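Local coordinates for protein carbohydrate kinase, pfkB family (Enterococcus faecalis, PDB 3KTN) that probably phosphorylates a sugar acid such as 2-keto-3-deoxygluconate, as a magnesium-binding carbohydrate kinase of the PfkB (ribokinase-like) family, at residues Ile54-Pro58 against Ala112-Ser116; Ile226-Ser231 against Tyr257-Glu261. All coordinates share one frame; numbering follows the deposited sequence.

Interaction 1 of 2, residues Ile54-Pro58 against Ala112-Ser116; sequences ITKLP and AFGIS
Phe113 lays its ring obliquely against the hydroxyl of Thr55, with Thr55 OG1 3.3 Å from Phe113 CD1. The two side chains cross at about a right angle. Thr55 lies on strand 50-57 of the main beta sheet of this ribokinase-like fold. Residues 112-116 belong to a loop that passes by the end of that strand. The Thr55 hydroxyl is held by a hydrogen bond to the carbonyl of Gly9. Phe113 also meets the ring of Phe8 and touches Leu142 of helix 138-142. Further along, the methyl of Ala112 packs against the end of the strand, at Leu57 and Pro58. Ala112 CB is 3.8 Å from Pro58 CD and 3.9 Å from Leu57 CA. Lys56 leaves the strand toward the loop and then bends at chi2 (-65°). Its CG rests 3.6 Å from Ser116 CB, while its ammonium group is hydrogen-bonded to the carbonyl of Asp120 and makes a cation-pi contact with Tyr121. No hydrogen bond crosses between the segments. Phe113 to Ser116 form a type I beta turn. Ser116 OG, also hydrogen-bonded to Tyr121 OH, donates to Phe113 O at 2.8 Å, and this donor oxygen sits 30° out of the carbonyl plane of Phe113.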
ATOM      1  N   ILE A  54      -0.038  24.723  23.089  1.00 31.75           N
ATOM      2  CA  ILE A  54       0.854  25.869  23.052  1.00 33.25           C
ATOM      3  C   ILE A  54       2.223  25.321  22.680  1.00 31.22           C
ATOM      4  O   ILE A  54       2.824  24.573  23.445  1.00 30.82           O
ATOM      5  CB  ILE A  54       0.941  26.567  24.430  1.00 35.79           C
ATOM      6  CG1 ILE A  54      -0.459  26.963  24.897  1.00 38.27           C
ATOM      7  CG2 ILE A  54       1.835  27.794  24.331  1.00 35.29           C
ATOM      8  CD1 ILE A  54      -0.508  27.517  26.314  1.00 44.24           C
ATOM      9  N   THR A  55       2.712  25.692  21.503  1.00 31.07           N
ATOM     10  CA  THR A  55       4.001  25.209  21.033  1.00 30.39           C
ATOM     11  C   THR A  55       4.363  25.985  19.773  1.00 30.18           C
ATOM     12  O   THR A  55       3.680  26.939  19.410  1.00 32.24           O
ATOM     13  CB  THR A  55       3.912  23.702  20.681  1.00 31.41           C
ATOM     14  OG1 THR A  55       5.223  23.170  20.441  1.00 32.24           O
ATOM     15  CG2 THR A  55       3.064  23.516  19.435  1.00 28.66           C
ATOM     16  N   LYS A  56       5.437  25.572  19.110  1.00 30.36           N
ATOM     17  CA  LYS A  56       5.860  26.206  17.865  1.00 31.99           C
ATOM     18  C   LYS A  56       6.072  25.140  16.798  1.00 32.01           C
ATOM     19  O   LYS A  56       6.442  24.002  17.103  1.00 30.68           O
ATOM     20  CB  LYS A  56       7.186  26.965  18.033  1.00 33.33           C
ATOM     21  CG  LYS A  56       7.184  28.091  19.062  1.00 35.39           C
ATOM     22  CD  LYS A  56       6.263  29.238  18.673  1.00 34.77           C
ATOM     23  CE  LYS A  56       6.352  30.371  19.704  1.00 36.71           C
ATOM     24  NZ  LYS A  56       5.259  31.369  19.550  1.00 32.80           N
ATOM     25  N   LEU A  57       5.831  25.520  15.550  1.00 31.20           N
ATOM     26  CA  LEU A  57       6.048  24.641  14.406  1.00 32.12           C
ATOM     27  C   LEU A  57       6.664  25.513  13.325  1.00 30.50           C
ATOM     28  O   LEU A  57       6.314  26.688  13.196  1.00 32.14           O
ATOM     29  CB  LEU A  57       4.734  24.019  13.915  1.00 30.11           C
ATOM     30  CG  LEU A  57       4.204  22.859  14.766  1.00 29.80           C
ATOM     31  CD1 LEU A  57       2.874  22.353  14.206  1.00 30.86           C
ATOM     32  CD2 LEU A  57       5.226  21.744  14.779  1.00 27.20           C
ATOM     33  N   PRO A  58       7.596  24.955  12.536  1.00 31.16           N
ATOM     34  CA  PRO A  58       8.229  25.744  11.480  1.00 31.47           C
ATOM     35  C   PRO A  58       7.228  26.213  10.440  1.00 32.73           C
ATOM     36  O   PRO A  58       6.222  25.539  10.183  1.00 31.39           O
ATOM     37  CB  PRO A  58       9.255  24.777  10.901  1.00 31.92           C
ATOM     38  CG  PRO A  58       8.573  23.452  11.062  1.00 30.67           C
ATOM     39  CD  PRO A  58       8.035  23.550  12.468  1.00 29.86           C
ATOM     40  N   ALA A 112      11.673  23.481  16.341  1.00 36.47           N
ATOM     41  CA  ALA A 112      11.010  24.767  16.485  1.00 37.47           C
ATOM     42  C   ALA A 112      10.631  24.999  17.949  1.00 37.83           C
ATOM     43  O   ALA A 112      10.733  26.114  18.460  1.00 37.86           O
ATOM     44  CB  ALA A 112       9.764  24.803  15.618  1.00 35.68           C
ATOM     45  N   PHE A 113      10.188  23.944  18.623  1.00 36.93           N
ATOM     46  CA  PHE A 113       9.805  24.058  20.023  1.00 36.93           C
ATOM     47  C   PHE A 113      11.043  24.197  20.909  1.00 36.90           C
ATOM     48  O   PHE A 113      11.052  24.981  21.853  1.00 36.58           O
ATOM     49  CB  PHE A 113       9.011  22.831  20.457  1.00 35.73           C
ATOM     50  CG  PHE A 113       8.638  22.829  21.913  1.00 34.94           C
ATOM     51  CD1 PHE A 113       7.775  23.790  22.426  1.00 36.21           C
ATOM     52  CD2 PHE A 113       9.112  21.833  22.762  1.00 35.10           C
ATOM     53  CE1 PHE A 113       7.382  23.756  23.770  1.00 36.06           C
ATOM     54  CE2 PHE A 113       8.727  21.790  24.107  1.00 35.19           C
ATOM     55  CZ  PHE A 113       7.859  22.750  24.609  1.00 34.85           C
ATOM     56  N   GLY A 114      12.082  23.437  20.585  1.00 36.18           N
ATOM     57  CA  GLY A 114      13.306  23.473  21.360  1.00 38.96           C
ATOM     58  C   GLY A 114      14.074  24.787  21.351  1.00 40.69           C
ATOM     59  O   GLY A 114      14.820  25.066  22.293  1.00 41.33           O
ATOM     60  N   ILE A 115      13.910  25.590  20.301  1.00 40.35           N
ATOM     61  CA  ILE A 115      14.620  26.861  20.207  1.00 41.92           C
ATOM     62  C   ILE A 115      13.762  28.063  20.589  1.00 43.09           C
ATOM     63  O   ILE A 115      14.202  29.206  20.481  1.00 44.59           O
ATOM     64  CB  ILE A 115      15.172  27.108  18.783  1.00 40.81           C
ATOM     65  CG1 ILE A 115      14.027  27.385  17.810  1.00 41.89           C
ATOM     66  CG2 ILE A 115      15.970  25.905  18.318  1.00 41.80           C
ATOM     67  CD1 ILE A 115      14.494  27.920  16.473  1.00 41.27           C
ATOM     68  N   SER A 116      12.534  27.814  21.025  1.00 44.89           N
ATOM     69  CA  SER A 116      11.655  28.905  21.411  1.00 47.53           C
ATOM     70  C   SER A 116      11.764  29.175  22.912  1.00 49.09           C
ATOM     71  O   SER A 116      11.986  28.261  23.707  1.00 48.34           O
ATOM     72  CB  SER A 116      10.213  28.576  21.038  1.00 46.97           C
ATOM     73  OG  SER A 116       9.760  27.437  21.744  1.00 51.64           O
TER

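Interaction 2 of 2, residues Ile226-Ser231 against Tyr257-Glu261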
ATOM      1  N   ILE A 226       4.349   8.416  49.140  1.00 53.97           N
ATOM      2  CA  ILE A 226       3.643   9.245  48.168  1.00 52.33           C
ATOM      3  C   ILE A 226       2.883  10.427  48.760  1.00 51.83           C
ATOM      4  O   ILE A 226       2.962  11.542  48.242  1.00 50.09           O
ATOM      5  CB  ILE A 226       2.672   8.381  47.323  1.00 51.47           C
ATOM      6  CG1 ILE A 226       3.479   7.408  46.465  1.00 51.47           C
ATOM      7  CG2 ILE A 226       1.791   9.267  46.448  1.00 50.34           C
ATOM      8  CD1 ILE A 226       2.643   6.420  45.693  1.00 50.88           C
ATOM      9  N   GLN A 227       2.140  10.199  49.834  1.00 52.33           N
ATOM     10  CA  GLN A 227       1.392  11.295  50.438  1.00 53.90           C
ATOM     11  C   GLN A 227       2.329  12.283  51.123  1.00 54.09           C
ATOM     12  O   GLN A 227       1.954  13.426  51.383  1.00 55.39           O
ATOM     13  CB  GLN A 227       0.350  10.753  51.415  1.00 54.20           C
ATOM     14  CG  GLN A 227      -0.669   9.864  50.729  1.00 55.54           C
ATOM     15  CD  GLN A 227      -1.801   9.451  51.636  1.00 57.23           C
ATOM     16  OE1 GLN A 227      -1.575   8.908  52.719  1.00 58.61           O
ATOM     17  NE2 GLN A 227      -3.031   9.700  51.201  1.00 56.71           N
ATOM     18  N   ARG A 228       3.553  11.842  51.391  1.00 52.87           N
ATOM     19  CA  ARG A 228       4.558  12.691  52.015  1.00 54.27           C
ATOM     20  C   ARG A 228       5.037  13.648  50.918  1.00 54.71           C
ATOM     21  O   ARG A 228       5.105  14.864  51.116  1.00 54.62           O
ATOM     22  CB  ARG A 228       5.722  11.830  52.518  1.00 53.26           C
ATOM     23  CG  ARG A 228       6.483  12.402  53.705  1.00 54.27           C
ATOM     24  CD  ARG A 228       7.501  11.387  54.217  1.00 53.12           C
ATOM     25  NE  ARG A 228       8.682  11.312  53.361  1.00 53.66           N
ATOM     26  CZ  ARG A 228       9.456  10.238  53.239  1.00 53.85           C
ATOM     27  NH1 ARG A 228       9.174   9.130  53.910  1.00 55.33           N
ATOM     28  NH2 ARG A 228      10.526  10.277  52.457  1.00 53.45           N
ATOM     29  N   PHE A 229       5.363  13.078  49.760  1.00 55.08           N
ATOM     30  CA  PHE A 229       5.810  13.848  48.599  1.00 54.22           C
ATOM     31  C   PHE A 229       4.736  14.864  48.224  1.00 53.52           C
ATOM     32  O   PHE A 229       5.036  16.014  47.910  1.00 53.93           O
ATOM     33  CB  PHE A 229       6.071  12.893  47.422  1.00 55.84           C
ATOM     34  CG  PHE A 229       6.031  13.555  46.067  1.00 55.61           C
ATOM     35  CD1 PHE A 229       7.055  14.400  45.651  1.00 55.89           C
ATOM     36  CD2 PHE A 229       4.959  13.329  45.206  1.00 56.57           C
ATOM     37  CE1 PHE A 229       7.015  15.011  44.396  1.00 56.55           C
ATOM     38  CE2 PHE A 229       4.906  13.933  43.949  1.00 57.52           C
ATOM     39  CZ  PHE A 229       5.936  14.776  43.544  1.00 57.05           C
HETATM   40  N   MSE A 230       3.481  14.436  48.277  1.00 53.20           N
HETATM   41  CA  MSE A 230       2.358  15.296  47.929  1.00 54.76           C
HETATM   42  C   MSE A 230       2.136  16.483  48.860  1.00 55.45           C
HETATM   43  O   MSE A 230       1.888  17.598  48.397  1.00 54.42           O
HETATM   44  CB  MSE A 230       1.073  14.480  47.866  1.00 56.33           C
HETATM   45  CG  MSE A 230       1.001  13.510  46.704  1.00 58.75           C
HETATM   46 SE   MSE A 230      -0.725  12.660  46.666  1.00 64.16          SE
HETATM   47  CE  MSE A 230      -1.767  14.106  45.913  1.00 58.14           C
ATOM     48  N   SER A 231       2.195  16.244  50.169  1.00 55.18           N
ATOM     49  CA  SER A 231       1.981  17.321  51.128  1.00 54.89           C
ATOM     50  C   SER A 231       3.122  18.324  51.057  1.00 53.99           C
ATOM     51  O   SER A 231       2.923  19.515  51.282  1.00 55.58           O
ATOM     52  CB  SER A 231       1.838  16.761  52.548  1.00 54.94           C
ATOM     53  OG  SER A 231       2.939  15.942  52.892  1.00 58.07           O
ATOM     54  N   TYR A 257      -3.833   9.030  44.031  1.00 48.15           N
ATOM     55  CA  TYR A 257      -3.648   9.471  45.416  1.00 50.22           C
ATOM     56  C   TYR A 257      -3.979  10.942  45.634  1.00 51.51           C
ATOM     57  O   TYR A 257      -3.916  11.764  44.717  1.00 50.89           O
ATOM     58  CB  TYR A 257      -2.192   9.299  45.861  1.00 49.37           C
ATOM     59  CG  TYR A 257      -1.673   7.887  45.989  1.00 50.18           C
ATOM     60  CD1 TYR A 257      -1.714   7.214  47.210  1.00 49.30           C
ATOM     61  CD2 TYR A 257      -1.082   7.245  44.901  1.00 50.22           C
ATOM     62  CE1 TYR A 257      -1.168   5.938  47.343  1.00 48.61           C
ATOM     63  CE2 TYR A 257      -0.538   5.974  45.023  1.00 48.77           C
ATOM     64  CZ  TYR A 257      -0.582   5.326  46.243  1.00 49.80           C
ATOM     65  OH  TYR A 257      -0.031   4.072  46.354  1.00 50.74           O
ATOM     66  N   THR A 258      -4.330  11.250  46.874  1.00 53.77           N
ATOM     67  CA  THR A 258      -4.589  12.613  47.317  1.00 53.88           C
ATOM     68  C   THR A 258      -3.736  12.617  48.577  1.00 54.67           C
ATOM     69  O   THR A 258      -3.137  11.594  48.917  1.00 52.31           O
ATOM     70  CB  THR A 258      -6.055  12.857  47.712  1.00 53.34           C
ATOM     71  OG1 THR A 258      -6.397  12.016  48.818  1.00 54.63           O
ATOM     72  CG2 THR A 258      -6.981  12.569  46.543  1.00 53.52           C
ATOM     73  N   GLN A 259      -3.662  13.739  49.275  1.00 56.23           N
ATOM     74  CA  GLN A 259      -2.860  13.759  50.485  1.00 58.81           C
ATOM     75  C   GLN A 259      -3.489  12.881  51.565  1.00 59.10           C
ATOM     76  O   GLN A 259      -2.791  12.393  52.453  1.00 59.61           O
ATOM     77  CB  GLN A 259      -2.685  15.197  50.984  1.00 59.60           C
ATOM     78  CG  GLN A 259      -1.734  16.008  50.117  1.00 62.34           C
ATOM     79  CD  GLN A 259      -1.560  17.436  50.587  1.00 62.94           C
ATOM     80  OE1 GLN A 259      -1.198  17.684  51.736  1.00 66.00           O
ATOM     81  NE2 GLN A 259      -1.806  18.386  49.694  1.00 62.41           N
ATOM     82  N   ASN A 260      -4.795  12.644  51.467  1.00 60.08           N
ATOM     83  CA  ASN A 260      -5.490  11.838  52.467  1.00 61.91           C
ATOM     84  C   ASN A 260      -6.244  10.607  51.960  1.00 62.78           C
ATOM     85  O   ASN A 260      -7.008  10.001  52.712  1.00 63.09           O
ATOM     86  CB  ASN A 260      -6.459  12.728  53.244  1.00 62.74           C
ATOM     87  CG  ASN A 260      -5.780  13.949  53.824  1.00 63.79           C
ATOM     88  OD1 ASN A 260      -4.841  13.835  54.613  1.00 64.55           O
ATOM     89  ND2 ASN A 260      -6.245  15.127  53.430  1.00 64.47           N
ATOM     90  N   GLU A 261      -6.040  10.231  50.701  1.00 62.90           N
ATOM     91  CA  GLU A 261      -6.729   9.063  50.152  1.00 61.97           C
ATOM     92  C   GLU A 261      -5.894   8.288  49.145  1.00 60.35           C
ATOM     93  O   GLU A 261      -4.898   8.788  48.621  1.00 59.32           O
ATOM     94  CB  GLU A 261      -8.046   9.479  49.499  1.00 63.41           C
ATOM     95  CG  GLU A 261      -9.054  10.069  50.463  1.00 66.86           C
ATOM     96  CD  GLU A 261     -10.295  10.580  49.759  1.00 70.18           C
ATOM     97  OE1 GLU A 261     -11.034   9.754  49.178  1.00 71.59           O
ATOM     98  OE2 GLU A 261     -10.529  11.809  49.781  1.00 71.93           O
TER
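The side-chain amide of Gln227 reaches from its helix to the backbone of the hairpin loop, where Gln227 NE2 donates to Thr258 O at 3.0 Å. The bond is fairly straight, with an N-H...O angle of 159°. The acceptor lies near the amide plane of Gln227, while the donor is tilted 35° from the carbonyl plane of Thr258. The Gln227 side chain is extended beyond CG (chi2 -173°), which carries the amide across to the loop. Gln227 CD also lies 3.2 Å from Gln259 O. One turn on, selenomethionine Met230 bends at its end. Its SE atom rests 3.8 Å from Tyr257 CB and its CE methyl 3.4 Å from Tyr257 O. The contact joins helix 218-233 to the turn between the antiparallel strands 250-257 and 262-269, at the edge of the main sheet of the ribokinase-like fold. Ile226 and Met230 also touch Phe238 on the neighbouring strand 237-245. Ile226 makes a CH-pi contact, its CG2 lying 4.0 Å from the centroid of the Tyr257 ring and over one face. The Tyr257 ring also stacks with Tyr262. Near the exposed Ser231, Gln259 runs alongside the helix, and its amide nitrogen is hydrogen-bonded to Leu235 O and Asn234 OD1. Its oxygen meets carbon, with Gln259 OE1 3.3 Å from Ser231 CB.

From the N terminus the chain runs through strands 4-8, 12-16 and 28-34 and helix 36-46 to strand 50-57. Interaction 1 closes there, when the loop after strand 101-105 comes back to it. The 53 residues between its segments include helix 61-72 and strands 80-82, 88-93 and 101-105. The chain then adds the inner strands 132-135, 163-167 and 196-198 before it reaches helix 218-233. Interaction 2 closes a shorter excursion of 25 residues, mostly strands 237-245 and 250-257. The two loops follow in series and neither nest nor cross. Interaction 1 ties a loop to strand 50-57 near one end of the nine-stranded sheet, and interaction 2 ties a helix to the hairpin at the other end.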